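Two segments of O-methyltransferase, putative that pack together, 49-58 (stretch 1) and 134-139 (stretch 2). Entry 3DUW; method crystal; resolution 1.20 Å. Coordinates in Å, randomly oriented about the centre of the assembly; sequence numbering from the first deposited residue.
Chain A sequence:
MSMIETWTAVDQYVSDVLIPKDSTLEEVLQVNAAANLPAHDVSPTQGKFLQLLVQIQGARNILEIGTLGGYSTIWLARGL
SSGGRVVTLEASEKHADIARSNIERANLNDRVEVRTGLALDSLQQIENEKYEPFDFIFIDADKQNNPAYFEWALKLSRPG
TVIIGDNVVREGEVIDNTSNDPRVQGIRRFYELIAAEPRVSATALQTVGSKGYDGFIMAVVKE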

# COMPACT_ATOMS: atom_id res chain seq x y z
N PHE A 49 -2.70 -6.03 4.58
CA PHE A 49 -2.31 -4.72 4.08
C PHE A 49 -3.31 -3.71 4.65
O PHE A 49 -2.93 -2.65 5.14
CB PHE A 49 -2.36 -4.68 2.55
CG PHE A 49 -2.12 -3.31 1.98
CD1 PHE A 49 -0.83 -2.82 1.84
CD2 PHE A 49 -3.19 -2.50 1.63
CE1 PHE A 49 -0.61 -1.53 1.35
CE2 PHE A 49 -2.98 -1.21 1.14
CZ PHE A 49 -1.69 -0.73 1.01
N LEU A 50 -4.60 -4.04 4.58
CA LEU A 50 -5.63 -3.14 5.10
C LEU A 50 -5.46 -2.93 6.61
O LEU A 50 -5.53 -1.81 7.09
CB LEU A 50 -7.02 -3.70 4.82
CG LEU A 50 -7.45 -3.68 3.35
CD1 LEU A 50 -8.76 -4.42 3.21
CD2 LEU A 50 -7.59 -2.25 2.84
N GLN A 51 -5.24 -4.02 7.34
CA GLN A 51 -5.07 -3.91 8.79
C GLN A 51 -3.90 -2.99 9.12
O GLN A 51 -4.01 -2.11 9.97
CB GLN A 51 -4.81 -5.29 9.38
CG GLN A 51 -4.67 -5.31 10.88
CD GLN A 51 -4.44 -6.71 11.39
OE1 GLN A 51 -3.36 -7.27 11.22
NE2 GLN A 51 -5.46 -7.30 11.98
N LEU A 52 -2.77 -3.20 8.45
CA LEU A 52 -1.60 -2.39 8.71
C LEU A 52 -1.83 -0.93 8.34
O LEU A 52 -1.38 -0.03 9.05
CB LEU A 52 -0.39 -2.95 7.94
CG LEU A 52 0.10 -4.31 8.46
CD1 LEU A 52 1.14 -4.88 7.51
CD2 LEU A 52 0.68 -4.15 9.87
N LEU A 53 -2.53 -0.67 7.24
CA LEU A 53 -2.78 0.71 6.84
C LEU A 53 -3.65 1.40 7.88
O LEU A 53 -3.46 2.57 8.19
CB LEU A 53 -3.44 0.76 5.47
CG LEU A 53 -3.39 2.14 4.79
CD1 LEU A 53 -1.94 2.60 4.65
CD2 LEU A 53 -4.07 2.05 3.42
N VAL A 54 -4.61 0.66 8.43
CA VAL A 54 -5.48 1.21 9.47
C VAL A 54 -4.63 1.58 10.69
O VAL A 54 -4.82 2.64 11.29
CB VAL A 54 -6.56 0.18 9.88
CG1 VAL A 54 -7.19 0.57 11.22
CG2 VAL A 54 -7.64 0.11 8.80
N GLN A 55 -3.67 0.72 11.03
CA GLN A 55 -2.81 0.99 12.18
C GLN A 55 -1.89 2.17 11.91
O GLN A 55 -1.66 3.00 12.79
CB GLN A 55 -1.99 -0.26 12.52
CG GLN A 55 -2.84 -1.47 12.85
CD GLN A 55 -2.04 -2.71 13.16
OE1 GLN A 55 -1.11 -3.07 12.44
NE2 GLN A 55 -2.39 -3.39 14.25
N ILE A 56 -1.37 2.26 10.69
CA ILE A 56 -0.48 3.36 10.32
C ILE A 56 -1.20 4.69 10.42
O ILE A 56 -0.65 5.67 10.93
CB ILE A 56 0.07 3.16 8.89
CG1 ILE A 56 1.00 1.95 8.87
CG2 ILE A 56 0.81 4.41 8.44
CD1 ILE A 56 1.41 1.51 7.49
N GLN A 57 -2.44 4.73 9.95
CA GLN A 57 -3.21 5.96 10.03
C GLN A 57 -3.73 6.20 11.44
O GLN A 57 -3.98 7.34 11.83
CB GLN A 57 -4.41 5.92 9.09
CG GLN A 57 -5.37 7.08 9.37
CD GLN A 57 -6.59 7.08 8.49
OE1 GLN A 57 -7.25 6.05 8.33
NE2 GLN A 57 -6.90 8.24 7.92
N GLY A 58 -3.88 5.13 12.21
CA GLY A 58 -4.41 5.26 13.55
C GLY A 58 -5.89 5.57 13.44
O GLY A 58 -6.44 6.35 14.21
N PHE A 134 -15.69 9.56 8.93
CA PHE A 134 -14.91 8.33 8.85
C PHE A 134 -13.48 8.65 8.43
O PHE A 134 -13.26 9.41 7.48
CB PHE A 134 -15.57 7.38 7.85
CG PHE A 134 -16.91 6.89 8.28
CD1 PHE A 134 -17.02 5.92 9.28
CD2 PHE A 134 -18.08 7.41 7.73
CE1 PHE A 134 -18.27 5.49 9.73
CE2 PHE A 134 -19.33 6.98 8.16
CZ PHE A 134 -19.42 6.02 9.16
N ASP A 135 -12.52 8.08 9.15
CA ASP A 135 -11.10 8.31 8.88
C ASP A 135 -10.52 7.35 7.86
O ASP A 135 -9.46 7.61 7.30
CB ASP A 135 -10.27 8.18 10.17
CG ASP A 135 -10.97 8.73 11.39
OD1 ASP A 135 -11.40 9.89 11.36
OD2 ASP A 135 -11.08 7.98 12.39
N PHE A 136 -11.20 6.23 7.62
CA PHE A 136 -10.72 5.22 6.68
C PHE A 136 -11.95 4.61 6.01
O PHE A 136 -12.87 4.16 6.69
CB PHE A 136 -9.94 4.16 7.47
CG PHE A 136 -9.16 3.20 6.61
CD1 PHE A 136 -9.80 2.18 5.91
CD2 PHE A 136 -7.78 3.31 6.53
CE1 PHE A 136 -9.07 1.28 5.14
CE2 PHE A 136 -7.04 2.41 5.76
CZ PHE A 136 -7.69 1.39 5.07
N ILE A 137 -11.96 4.59 4.68
CA ILE A 137 -13.09 4.07 3.93
C ILE A 137 -12.64 3.04 2.90
O ILE A 137 -11.77 3.31 2.06
CB ILE A 137 -13.84 5.23 3.22
CG1 ILE A 137 -14.23 6.29 4.26
CG2 ILE A 137 -15.06 4.71 2.49
CD1 ILE A 137 -14.84 7.54 3.68
N PHE A 138 -13.23 1.85 2.97
CA PHE A 138 -12.90 0.75 2.06
C PHE A 138 -14.09 0.50 1.15
O PHE A 138 -15.16 0.10 1.61
CB PHE A 138 -12.56 -0.51 2.86
CG PHE A 138 -12.15 -1.69 2.02
CD1 PHE A 138 -11.25 -1.53 0.96
CD2 PHE A 138 -12.63 -2.96 2.30
CE1 PHE A 138 -10.85 -2.63 0.20
CE2 PHE A 138 -12.22 -4.07 1.54
CZ PHE A 138 -11.33 -3.90 0.49
N ILE A 139 -13.91 0.77 -0.14
CA ILE A 139 -14.96 0.59 -1.13
C ILE A 139 -14.73 -0.75 -1.82
O ILE A 139 -13.79 -0.90 -2.61
CB ILE A 139 -14.96 1.74 -2.16
CG1 ILE A 139 -15.06 3.08 -1.42
CG2 ILE A 139 -16.11 1.58 -3.13
CD1 ILE A 139 -14.99 4.30 -2.32

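Helix 49-57 packs against the strand through Phe136 to Ile139, the two running nearly antiparallel (159°) with their axes 10.4 Å apart at closest approach. Phe134 lies out of reach of the helix. Asp135 supplies the one hydrogen bond across the contact: its backbone O accepts from NE2 of Gln57 at 2.7 Å, with an N-H...O angle of 137°, short but noticeably bent. Gln57 OE1 also lies 2.9 Å from Asp135 O, but both are acceptors and no bond forms. The carboxylate of Asp135 is engaged elsewhere in the structure.

Phe136 is the centre of the contact, with more of its surface covered by the other stretch than any other residue here. Val54 CG2 sits over one face of the Phe136 ring, 3.8 Å from the centroid and only 7° off the normal, a CH-pi contact. Round the ring edge come Gln57 OE1, 3.3 Å from Phe136 CD2, Leu53 CG, 3.8 Å from Phe136 CE2, and Leu50 CD2, 4.3 Å from Phe136 CZ. The ring thus meets residues from successive turns of the helix.

Ile137 makes no contact, as expected from strand alternation, and Phe138 again points toward the helix. Leu50 CD1 lies over a face of the Phe138 ring, 3.9 Å from the centroid and 17° off the normal, and 3.8 Å from Phe138 CZ, a second CH-pi contact. Ile139 is again out of reach.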